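Local coordinates for protein translation initiation factor 4E (Ascaris suum, PDB 3M94) that binds the methylated 5' cap of messenger RNA, here the trimethylguanosine form, and so probably helps to start translation as an eIF4E family member, at residues L51-K61 / G112-R123; P156-E164 / V177-S185. One frame throughout, in Å; residues are numbered along the deposited sequence.

Contact 1 of 2, residues L51-K61 / G112-R123. With M7M (N,N,7-trimethylguanosine 5'-(trihydrogen diphosphate)), chain C.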
loop_
_atom_site.group_PDB
_atom_site.type_symbol
_atom_site.label_atom_id
_atom_site.label_comp_id
_atom_site.label_asym_id
_atom_site.label_seq_id
_atom_site.Cartn_x
_atom_site.Cartn_y
_atom_site.Cartn_z
ATOM N N LEU A 51 9.925 12.490 1.893
ATOM C CA LEU A 51 10.487 12.148 0.579
ATOM C C LEU A 51 10.424 13.315 -0.404
ATOM O O LEU A 51 9.591 14.208 -0.265
ATOM C CB LEU A 51 9.810 10.916 -0.017
ATOM C CG LEU A 51 9.983 9.572 0.715
ATOM C CD1 LEU A 51 9.194 8.494 0.005
ATOM C CD2 LEU A 51 11.455 9.153 0.839
ATOM N N THR A 52 11.310 13.310 -1.397
ATOM C CA THR A 52 11.282 14.339 -2.432
ATOM C C THR A 52 10.195 13.989 -3.451
ATOM O O THR A 52 9.823 12.801 -3.603
ATOM C CB THR A 52 12.653 14.484 -3.134
ATOM O OG1 THR A 52 13.042 13.212 -3.675
ATOM C CG2 THR A 52 13.704 14.941 -2.138
ATOM N N TRP A 53 9.700 15.018 -4.139
ATOM C CA TRP A 53 8.632 14.860 -5.122
ATOM C C TRP A 53 9.024 13.819 -6.160
ATOM O O TRP A 53 10.145 13.823 -6.648
ATOM C CB TRP A 53 8.284 16.207 -5.807
ATOM C CG TRP A 53 7.960 17.351 -4.865
ATOM C CD1 TRP A 53 8.401 18.647 -4.972
ATOM C CD2 TRP A 53 7.123 17.313 -3.691
ATOM N NE1 TRP A 53 7.896 19.407 -3.943
ATOM C CE2 TRP A 53 7.117 18.616 -3.140
ATOM C CE3 TRP A 53 6.382 16.307 -3.052
ATOM C CZ2 TRP A 53 6.397 18.942 -1.978
ATOM C CZ3 TRP A 53 5.665 16.631 -1.890
ATOM C CH2 TRP A 53 5.678 17.945 -1.371
ATOM N N GLY A 54 8.105 12.913 -6.476
ATOM C CA GLY A 54 8.381 11.849 -7.433
ATOM C C GLY A 54 8.854 10.525 -6.834
ATOM O O GLY A 54 8.905 9.518 -7.543
ATOM N N SER A 55 9.205 10.523 -5.548
ATOM C CA SER A 55 9.635 9.293 -4.872
ATOM C C SER A 55 8.455 8.452 -4.402
ATOM O O SER A 55 7.381 9.001 -4.133
ATOM C CB SER A 55 10.529 9.612 -3.675
ATOM O OG SER A 55 11.734 10.178 -4.115
ATOM N N ASP A 56 8.675 7.134 -4.297
ATOM C CA ASP A 56 7.672 6.166 -3.790
ATOM C C ASP A 56 8.273 5.177 -2.798
ATOM O O ASP A 56 9.467 4.884 -2.853
ATOM C CB ASP A 56 7.128 5.269 -4.904
ATOM C CG ASP A 56 6.787 6.004 -6.174
ATOM O OD1 ASP A 56 6.169 7.090 -6.139
ATOM O OD2 ASP A 56 7.114 5.438 -7.225
ATOM N N TYR A 57 7.420 4.630 -1.931
ATOM C CA TYR A 57 7.720 3.394 -1.207
ATOM C C TYR A 57 6.731 2.336 -1.670
ATOM O O TYR A 57 5.591 2.669 -2.011
ATOM C CB TYR A 57 7.563 3.572 0.299
ATOM C CG TYR A 57 8.703 4.246 1.052
ATOM C CD1 TYR A 57 8.440 5.257 1.976
ATOM C CD2 TYR A 57 10.015 3.833 0.897
ATOM C CE1 TYR A 57 9.468 5.862 2.709
ATOM C CE2 TYR A 57 11.053 4.422 1.624
ATOM C CZ TYR A 57 10.767 5.441 2.517
ATOM O OH TYR A 57 11.781 6.014 3.239
ATOM N N TYR A 58 7.166 1.074 -1.682
ATOM C CA TYR A 58 6.291 -0.066 -1.972
ATOM C C TYR A 58 6.532 -1.123 -0.903
ATOM O O TYR A 58 7.669 -1.366 -0.519
ATOM C CB TYR A 58 6.578 -0.692 -3.344
ATOM C CG TYR A 58 6.601 0.280 -4.517
ATOM C CD1 TYR A 58 5.510 0.402 -5.371
ATOM C CD2 TYR A 58 7.734 1.045 -4.790
ATOM C CE1 TYR A 58 5.526 1.286 -6.461
ATOM C CE2 TYR A 58 7.759 1.937 -5.872
ATOM C CZ TYR A 58 6.655 2.048 -6.697
ATOM O OH TYR A 58 6.692 2.917 -7.751
ATOM N N LEU A 59 5.453 -1.741 -0.426
ATOM C CA LEU A 59 5.585 -2.908 0.426
ATOM C C LEU A 59 4.802 -4.043 -0.202
ATOM O O LEU A 59 3.563 -4.031 -0.166
ATOM C CB LEU A 59 5.105 -2.665 1.862
ATOM C CG LEU A 59 5.621 -3.803 2.780
ATOM C CD1 LEU A 59 7.078 -3.542 3.241
ATOM C CD2 LEU A 59 4.716 -4.034 3.978
ATOM N N PHE A 60 5.522 -5.008 -0.785
ATOM C CA PHE A 60 4.886 -6.101 -1.511
ATOM C C PHE A 60 5.321 -7.451 -0.978
ATOM O O PHE A 60 6.440 -7.594 -0.436
ATOM C CB PHE A 60 5.172 -6.007 -3.014
ATOM C CG PHE A 60 4.245 -5.038 -3.752
ATOM C CD1 PHE A 60 4.242 -3.673 -3.435
ATOM C CD2 PHE A 60 3.361 -5.498 -4.724
ATOM C CE1 PHE A 60 3.384 -2.794 -4.065
ATOM C CE2 PHE A 60 2.511 -4.614 -5.380
ATOM C CZ PHE A 60 2.517 -3.263 -5.040
ATOM N N LYS A 61 4.439 -8.441 -1.145
ATOM C CA LYS A 61 4.770 -9.811 -0.785
ATOM C C LYS A 61 6.028 -10.200 -1.530
ATOM O O LYS A 61 6.153 -9.889 -2.720
ATOM C CB LYS A 61 3.610 -10.766 -1.136
ATOM C CG LYS A 61 2.431 -10.678 -0.177
ATOM C CD LYS A 61 1.234 -11.475 -0.703
ATOM C CE LYS A 61 0.160 -11.626 0.350
ATOM N NZ LYS A 61 -1.149 -12.043 -0.275
ATOM N N GLY A 112 -6.872 -12.053 2.322
ATOM C CA GLY A 112 -5.446 -11.743 2.326
ATOM C C GLY A 112 -4.674 -12.302 1.148
ATOM O O GLY A 112 -3.687 -11.710 0.729
ATOM N N GLU A 113 -5.115 -13.447 0.623
ATOM C CA GLU A 113 -4.527 -14.011 -0.603
ATOM C C GLU A 113 -4.654 -13.079 -1.829
ATOM O O GLU A 113 -3.899 -13.212 -2.789
ATOM C CB GLU A 113 -5.103 -15.403 -0.915
ATOM C CG GLU A 113 -6.635 -15.473 -1.048
ATOM C CD GLU A 113 -7.338 -15.874 0.252
ATOM O OE1 GLU A 113 -6.998 -15.327 1.346
ATOM O OE2 GLU A 113 -8.231 -16.755 0.169
ATOM N N TYR A 114 -5.599 -12.142 -1.794
ATOM C CA TYR A 114 -5.799 -11.233 -2.923
ATOM C C TYR A 114 -4.957 -9.954 -2.860
ATOM O O TYR A 114 -4.847 -9.232 -3.840
ATOM C CB TYR A 114 -7.281 -10.899 -3.083
ATOM C CG TYR A 114 -8.068 -12.092 -3.537
ATOM C CD1 TYR A 114 -8.142 -12.414 -4.889
ATOM C CD2 TYR A 114 -8.713 -12.919 -2.612
ATOM C CE1 TYR A 114 -8.865 -13.524 -5.319
ATOM C CE2 TYR A 114 -9.429 -14.029 -3.027
ATOM C CZ TYR A 114 -9.500 -14.322 -4.381
ATOM O OH TYR A 114 -10.193 -15.412 -4.801
ATOM N N ILE A 115 -4.357 -9.683 -1.709
ATOM C CA ILE A 115 -3.524 -8.500 -1.546
ATOM C C ILE A 115 -2.106 -8.711 -2.096
ATOM O O ILE A 115 -1.426 -9.666 -1.724
ATOM C CB ILE A 115 -3.508 -8.076 -0.061
ATOM C CG1 ILE A 115 -4.871 -7.466 0.287
ATOM C CG2 ILE A 115 -2.366 -7.073 0.236
ATOM C CD1 ILE A 115 -5.153 -7.470 1.710
ATOM N N CYS A 116 -1.662 -7.816 -2.976
ATOM C CA CYS A 116 -0.310 -7.884 -3.502
ATOM C C CYS A 116 0.642 -7.006 -2.708
ATOM O O CYS A 116 1.733 -7.445 -2.344
ATOM C CB CYS A 116 -0.282 -7.470 -4.966
ATOM S SG CYS A 116 -1.365 -8.480 -5.933
ATOM N N GLY A 117 0.240 -5.764 -2.455
ATOM C CA GLY A 117 1.046 -4.881 -1.633
ATOM C C GLY A 117 0.510 -3.474 -1.566
ATOM O O GLY A 117 -0.553 -3.183 -2.120
ATOM N N ALA A 118 1.253 -2.599 -0.897
ATOM C CA ALA A 118 0.869 -1.188 -0.757
ATOM C C ALA A 118 1.860 -0.242 -1.432
ATOM O O ALA A 118 3.051 -0.554 -1.553
ATOM C CB ALA A 118 0.757 -0.833 0.702
ATOM N N VAL A 119 1.368 0.936 -1.818
ATOM C CA VAL A 119 2.193 1.938 -2.480
ATOM C C VAL A 119 1.883 3.334 -1.954
ATOM O O VAL A 119 0.709 3.736 -1.865
ATOM C CB VAL A 119 1.929 1.966 -4.009
ATOM C CG1 VAL A 119 2.860 2.978 -4.726
ATOM C CG2 VAL A 119 2.065 0.581 -4.611
ATOM N N VAL A 120 2.934 4.080 -1.620
ATOM C CA VAL A 120 2.779 5.505 -1.434
ATOM C C VAL A 120 3.573 6.260 -2.504
ATOM O O VAL A 120 4.778 6.038 -2.665
ATOM C CB VAL A 120 3.105 5.972 0.013
ATOM C CG1 VAL A 120 4.490 5.502 0.467
ATOM C CG2 VAL A 120 2.962 7.515 0.142
ATOM N N ASN A 121 2.876 7.124 -3.247
ATOM C CA ASN A 121 3.502 8.020 -4.215
ATOM C C ASN A 121 3.515 9.416 -3.611
ATOM O O ASN A 121 2.461 9.943 -3.251
ATOM C CB ASN A 121 2.722 8.038 -5.542
ATOM C CG ASN A 121 2.455 6.636 -6.084
ATOM O OD1 ASN A 121 1.308 6.201 -6.143
ATOM N ND2 ASN A 121 3.516 5.923 -6.475
ATOM N N VAL A 122 4.702 10.002 -3.471
ATOM C CA VAL A 122 4.823 11.357 -2.955
ATOM C C VAL A 122 4.927 12.284 -4.158
ATOM O O VAL A 122 5.870 12.161 -4.962
ATOM C CB VAL A 122 6.039 11.516 -2.009
ATOM C CG1 VAL A 122 6.360 12.975 -1.757
ATOM C CG2 VAL A 122 5.791 10.817 -0.695
ATOM N N ARG A 123 3.959 13.200 -4.282
ATOM C CA ARG A 123 3.872 14.087 -5.440
ATOM C C ARG A 123 3.594 15.561 -5.052
ATOM O O ARG A 123 3.093 15.845 -3.955
ATOM C CB ARG A 123 2.792 13.579 -6.421
ATOM C CG ARG A 123 2.976 12.147 -6.968
ATOM C CD ARG A 123 4.205 12.016 -7.881
ATOM N NE ARG A 123 4.426 10.643 -8.361
ATOM C CZ ARG A 123 5.104 9.687 -7.715
ATOM N NH1 ARG A 123 5.652 9.910 -6.522
ATOM N NH2 ARG A 123 5.238 8.489 -8.269
HETATM O OAX M7M C . 1.337 10.371 -12.565
HETATM O OAY M7M C . 1.415 10.799 -10.135
HETATM P PAZ M7M C . 2.034 9.944 -11.184
HETATM O OBA M7M C . 3.513 9.973 -11.366
HETATM O OBB M7M C . 4.681 -0.618 -13.390
HETATM C CBC M7M C . 3.943 1.402 -11.673
HETATM O OBD M7M C . 1.608 8.420 -10.928
HETATM N NBE M7M C . 5.823 -0.089 -15.238
HETATM C CBF M7M C . 5.212 0.242 -14.107
HETATM C CBG M7M C . 5.191 1.570 -13.796
HETATM N NBH M7M C . 4.644 2.118 -12.746
HETATM C CBI M7M C . 4.859 3.418 -12.844
HETATM O OBJ M7M C . 3.443 7.645 -9.425
HETATM P PBK M7M C . 2.634 7.239 -10.576
HETATM O OBL M7M C . 1.874 5.965 -10.590
HETATM C CBM M7M C . 6.379 0.854 -15.996
HETATM N NBN M7M C . 6.360 2.153 -15.694
HETATM C CBO M7M C . 5.755 2.524 -14.571
HETATM N NBP M7M C . 5.542 3.659 -13.953
HETATM C CBQ M7M C . 5.971 4.977 -14.416
HETATM O OBR M7M C . 5.590 5.990 -13.504
HETATM C CBS M7M C . 4.464 6.721 -13.958
HETATM C CBT M7M C . 3.328 6.561 -12.973
HETATM O OBU M7M C . 3.606 7.318 -11.823
HETATM N NBV M7M C . 6.965 0.435 -17.104
HETATM C CBW M7M C . 7.592 1.384 -17.982
HETATM C CBX M7M C . 5.225 5.241 -15.686
HETATM C CBY M7M C . 4.033 6.028 -15.218
HETATM C CBZ M7M C . 6.957 -0.976 -17.404
HETATM O OCA M7M C . 6.084 6.024 -16.495
HETATM O OCB M7M C . 3.610 6.990 -16.169
#
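Gly112 opens the second segment with its carbonyl held by Lys61, whose extended chain passes Ile115 O with CD and CE and carries NZ to Gly112 O (2.7 Å) and Ile115 O (2.8 Å). A lysine suits this place, since its long tether lets one ammonium group satisfy two carbonyls where the 3-10 turn becomes strand. From Cys116 to Asn121 the segment pairs antiparallel with 56-61. Cys116 and Gly117 form a classic beta bulge opposite Trp132, and Gly117 turns its CA onto the Phe60 ring in a CH-pi contact, 3.7 Å from the ring centroid; having no side chain, Gly117 lets the ring lie flat over its backbone. Val119 CG2 meets the edge of the same ring while also packing on Tyr58 CD1 at 3.5 Å. Val120 CG1 rests against Tyr57 CB on the other face of the sheet. Asn121 sends ND2 almost straight to Asp56 OD1 (2.9 Å, 175° at the hydrogen), descending from above the carboxylate plane, with the two flat groups nearly perpendicular. Val122 spreads its methyls between Trp53 and Leu51, and its N binds Ser55 O. A bend between CB and CG (chi2 -67°) brings the guanidinium of Arg123 back over Asn121 CB, nearly coplanar with the Asp56 carboxylate; NH1 donates to Ser55 O, Val122 O and, within a salt bridge, Asp56 OD1, and NE donates to the cap diphosphate atom OBA at 3.2 Å. Asp56 thus orients a pocket arginine from the second shell and probably offsets part of its charge. The pair of strands lies inside the curved eIF4E sheet, between 4-14 and 127-133; Leu59 and Val120 pack on helix 88-104, whereas Tyr58 on the cap-side face touches Trp22 of the pocket.

Contact 2 of 2, residues P156-E164 / V177-S185; sequences PDTEPIRYE and VKPRIVIPS
The side chains of Ile161 and Ile183 run alongside each other in the same direction, in an antiparallel strand pair at the edge of the eIF4E sheet. Ile161 CG1 sits in the crowded position between backbone N and carbonyl carbon (chi1 60°), bringing it to 4.1 Å from Ile183 CB. On the same face Tyr163 meets Ile181, CB to CB at 4.0 Å. They suit an inward-packing face: Ile181 and Ile183 reach Trp79 and helix 139-153, and the Tyr163 hydroxyl bonds to Thr133. Ile161 and Ile183 exchange two backbone bonds, and Tyr163 N donates to Ile181 O. On the other face, beside Val182, the aliphatic part of Arg162 crosses the Pro179 ring at a slant, CB to CB at 3.8 Å, while NH1 forms a salt bridge with Glu164, two residues along. Opposite Tyr163, Arg180 and Ile181 make a classic beta bulge, each nitrogen weakly bonded to Tyr163 O. At the other end Pro184, with no N-H to offer, suits the ladder's end; following a cis peptide bond, its ring sits beside the turn 156-159, CG 3.4 Å from Asp157 O. A water lies between Glu159 O and Ile183 O, 2.8 Å from the latter.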
loop_
_atom_site.group_PDB
_atom_site.type_symbol
_atom_site.label_atom_id
_atom_site.label_comp_id
_atom_site.label_asym_id
_atom_site.label_seq_id
_atom_site.Cartn_x
_atom_site.Cartn_y
_atom_site.Cartn_z
ATOM N N PRO A 156 -13.048 9.495 6.100
ATOM C CA PRO A 156 -14.443 9.936 6.199
ATOM C C PRO A 156 -15.172 9.858 4.861
ATOM O O PRO A 156 -14.538 9.762 3.799
ATOM C CB PRO A 156 -14.322 11.389 6.665
ATOM C CG PRO A 156 -12.986 11.839 6.169
ATOM C CD PRO A 156 -12.101 10.621 6.249
ATOM N N ASP A 157 -16.498 9.901 4.925
ATOM C CA ASP A 157 -17.348 9.782 3.742
ATOM C C ASP A 157 -17.198 10.949 2.771
ATOM O O ASP A 157 -17.387 10.784 1.564
ATOM C CB ASP A 157 -18.806 9.591 4.157
ATOM C CG ASP A 157 -19.066 8.209 4.718
ATOM O OD1 ASP A 157 -18.325 7.271 4.356
ATOM O OD2 ASP A 157 -20.004 8.055 5.521
ATOM N N THR A 158 -16.829 12.113 3.296
ATOM C CA THR A 158 -16.529 13.274 2.454
ATOM C C THR A 158 -15.338 13.047 1.518
ATOM O O THR A 158 -15.099 13.846 0.612
ATOM C CB THR A 158 -16.260 14.540 3.292
ATOM O OG1 THR A 158 -15.319 14.232 4.331
ATOM C CG2 THR A 158 -17.564 15.086 3.898
ATOM N N GLU A 159 -14.589 11.964 1.735
ATOM C CA GLU A 159 -13.420 11.686 0.904
ATOM C C GLU A 159 -13.461 10.290 0.288
ATOM O O GLU A 159 -12.816 9.368 0.788
ATOM C CB GLU A 159 -12.132 11.914 1.699
ATOM C CG GLU A 159 -11.906 13.380 2.075
ATOM C CD GLU A 159 -11.010 13.556 3.292
ATOM O OE1 GLU A 159 -10.564 12.530 3.864
ATOM O OE2 GLU A 159 -10.754 14.724 3.679
ATOM N N PRO A 160 -14.230 10.133 -0.806
ATOM C CA PRO A 160 -14.356 8.858 -1.501
ATOM C C PRO A 160 -13.019 8.194 -1.808
ATOM O O PRO A 160 -12.013 8.861 -1.997
ATOM C CB PRO A 160 -15.071 9.234 -2.815
ATOM C CG PRO A 160 -15.004 10.725 -2.898
ATOM C CD PRO A 160 -15.018 11.179 -1.482
ATOM N N ILE A 161 -13.024 6.870 -1.804
ATOM C CA ILE A 161 -11.894 6.098 -2.246
ATOM C C ILE A 161 -12.437 5.248 -3.372
ATOM O O ILE A 161 -13.647 4.959 -3.421
ATOM C CB ILE A 161 -11.254 5.277 -1.099
ATOM C CG1 ILE A 161 -12.246 4.290 -0.470
ATOM C CG2 ILE A 161 -10.687 6.225 -0.036
ATOM C CD1 ILE A 161 -11.585 3.094 0.293
ATOM N N ARG A 162 -11.566 4.883 -4.298
ATOM C CA ARG A 162 -12.009 4.174 -5.484
ATOM C C ARG A 162 -11.102 3.032 -5.864
ATOM O O ARG A 162 -9.894 3.041 -5.589
ATOM C CB ARG A 162 -12.227 5.130 -6.670
ATOM C CG ARG A 162 -11.042 5.984 -7.062
ATOM C CD ARG A 162 -11.474 7.124 -7.969
ATOM N NE ARG A 162 -10.571 8.268 -7.833
ATOM C CZ ARG A 162 -9.613 8.594 -8.700
ATOM N NH1 ARG A 162 -9.413 7.873 -9.794
ATOM N NH2 ARG A 162 -8.850 9.654 -8.471
ATOM N N TYR A 163 -11.711 2.033 -6.480
ATOM C CA TYR A 163 -10.996 0.884 -6.948
ATOM C C TYR A 163 -10.988 0.952 -8.464
ATOM O O TYR A 163 -12.038 1.083 -9.096
ATOM C CB TYR A 163 -11.641 -0.426 -6.466
ATOM C CG TYR A 163 -10.805 -1.609 -6.872
ATOM C CD1 TYR A 163 -9.692 -1.985 -6.122
ATOM C CD2 TYR A 163 -11.083 -2.317 -8.047
ATOM C CE1 TYR A 163 -8.892 -3.041 -6.505
ATOM C CE2 TYR A 163 -10.286 -3.379 -8.440
ATOM C CZ TYR A 163 -9.188 -3.728 -7.661
ATOM O OH TYR A 163 -8.395 -4.775 -8.044
ATOM N N GLU A 164 -9.799 0.867 -9.042
ATOM C CA GLU A 164 -9.644 0.954 -10.487
ATOM C C GLU A 164 -8.661 -0.088 -10.978
ATOM O O GLU A 164 -7.756 -0.486 -10.239
ATOM C CB GLU A 164 -9.169 2.350 -10.875
ATOM C CG GLU A 164 -8.116 2.880 -9.929
ATOM C CD GLU A 164 -7.618 4.248 -10.293
ATOM O OE1 GLU A 164 -6.403 4.362 -10.554
ATOM O OE2 GLU A 164 -8.424 5.206 -10.305
ATOM N N VAL A 177 -11.320 5.589 -18.303
ATOM C CA VAL A 177 -11.923 4.460 -17.588
ATOM C C VAL A 177 -12.497 4.907 -16.244
ATOM O O VAL A 177 -11.794 5.512 -15.440
ATOM C CB VAL A 177 -10.915 3.312 -17.374
ATOM N N LYS A 178 -13.788 4.641 -16.040
ATOM C CA LYS A 178 -14.452 4.863 -14.754
ATOM C C LYS A 178 -13.937 3.875 -13.691
ATOM O O LYS A 178 -13.533 2.765 -14.027
ATOM C CB LYS A 178 -15.965 4.691 -14.928
ATOM N N PRO A 179 -13.930 4.276 -12.411
ATOM C CA PRO A 179 -13.614 3.257 -11.407
ATOM C C PRO A 179 -14.697 2.165 -11.294
ATOM O O PRO A 179 -15.883 2.431 -11.490
ATOM C CB PRO A 179 -13.494 4.049 -10.101
ATOM C CG PRO A 179 -14.079 5.381 -10.364
ATOM C CD PRO A 179 -13.992 5.634 -11.842
ATOM N N ARG A 180 -14.266 0.948 -11.003
ATOM C CA ARG A 180 -15.151 -0.192 -10.794
ATOM C C ARG A 180 -16.009 -0.076 -9.522
ATOM O O ARG A 180 -17.164 -0.512 -9.501
ATOM C CB ARG A 180 -14.302 -1.457 -10.702
ATOM C CG ARG A 180 -15.057 -2.730 -10.863
ATOM C CD ARG A 180 -14.644 -3.405 -12.125
ATOM N NE ARG A 180 -15.145 -4.768 -12.168
ATOM C CZ ARG A 180 -16.161 -5.170 -12.925
ATOM N NH1 ARG A 180 -16.786 -4.309 -13.707
ATOM N NH2 ARG A 180 -16.548 -6.438 -12.898
ATOM N N ILE A 181 -15.426 0.480 -8.465
ATOM C CA ILE A 181 -16.070 0.597 -7.162
ATOM C C ILE A 181 -15.694 1.935 -6.522
ATOM O O ILE A 181 -14.559 2.374 -6.637
ATOM C CB ILE A 181 -15.637 -0.543 -6.195
ATOM C CG1 ILE A 181 -15.617 -1.908 -6.904
ATOM C CG2 ILE A 181 -16.534 -0.558 -4.966
ATOM C CD1 ILE A 181 -14.947 -3.028 -6.121
ATOM N N VAL A 182 -16.649 2.571 -5.854
ATOM C CA VAL A 182 -16.386 3.773 -5.067
ATOM C C VAL A 182 -17.021 3.605 -3.689
ATOM O O VAL A 182 -18.096 3.037 -3.575
ATOM C CB VAL A 182 -16.949 5.049 -5.744
ATOM C CG1 VAL A 182 -16.590 6.314 -4.931
ATOM C CG2 VAL A 182 -16.472 5.173 -7.197
ATOM N N ILE A 183 -16.350 4.088 -2.649
ATOM C CA ILE A 183 -16.888 4.085 -1.291
ATOM C C ILE A 183 -16.629 5.471 -0.720
ATOM O O ILE A 183 -15.473 5.890 -0.660
ATOM C CB ILE A 183 -16.203 3.048 -0.349
ATOM C CG1 ILE A 183 -16.174 1.637 -0.946
ATOM C CG2 ILE A 183 -16.875 3.048 1.037
ATOM C CD1 ILE A 183 -15.325 0.639 -0.133
ATOM N N PRO A 184 -17.695 6.189 -0.294
ATOM C CA PRO A 184 -19.107 5.780 -0.305
ATOM C C PRO A 184 -19.674 5.689 -1.715
ATOM O O PRO A 184 -19.346 6.517 -2.568
ATOM C CB PRO A 184 -19.798 6.910 0.464
ATOM C CG PRO A 184 -18.947 8.108 0.191
ATOM C CD PRO A 184 -17.538 7.567 0.213
ATOM N N SER A 185 -20.506 4.677 -1.950
ATOM C CA SER A 185 -21.147 4.478 -3.253
ATOM C C SER A 185 -22.390 5.338 -3.389
ATOM O O SER A 185 -22.317 6.474 -3.849
ATOM C CB SER A 185 -21.510 3.006 -3.449
HETATM O O HOH W 1 -14.421 7.113 1.656
#

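In the fold
From the N terminus the chain first lays down strands 4-14 and 26-34 and helix 35-42, then enters contact 1 at 51-61. Contact 1 closes a loop of 50 residues that holds strand 77-83 and helix 88-104, and it joins two strands in the middle of the sheet. The chain then adds strand 127-133 and helix 139-153 before contact 2 opens at 156-164; this closes a short, partly unmodelled excursion and adds 181-183, the outermost strand on that side. The two loops follow in series, neither nesting nor crossing. The contact centres lie about 19 Å apart on one sheet, separated by strands 127-133 and 77-83, the latter supplied from within the loop of contact 1.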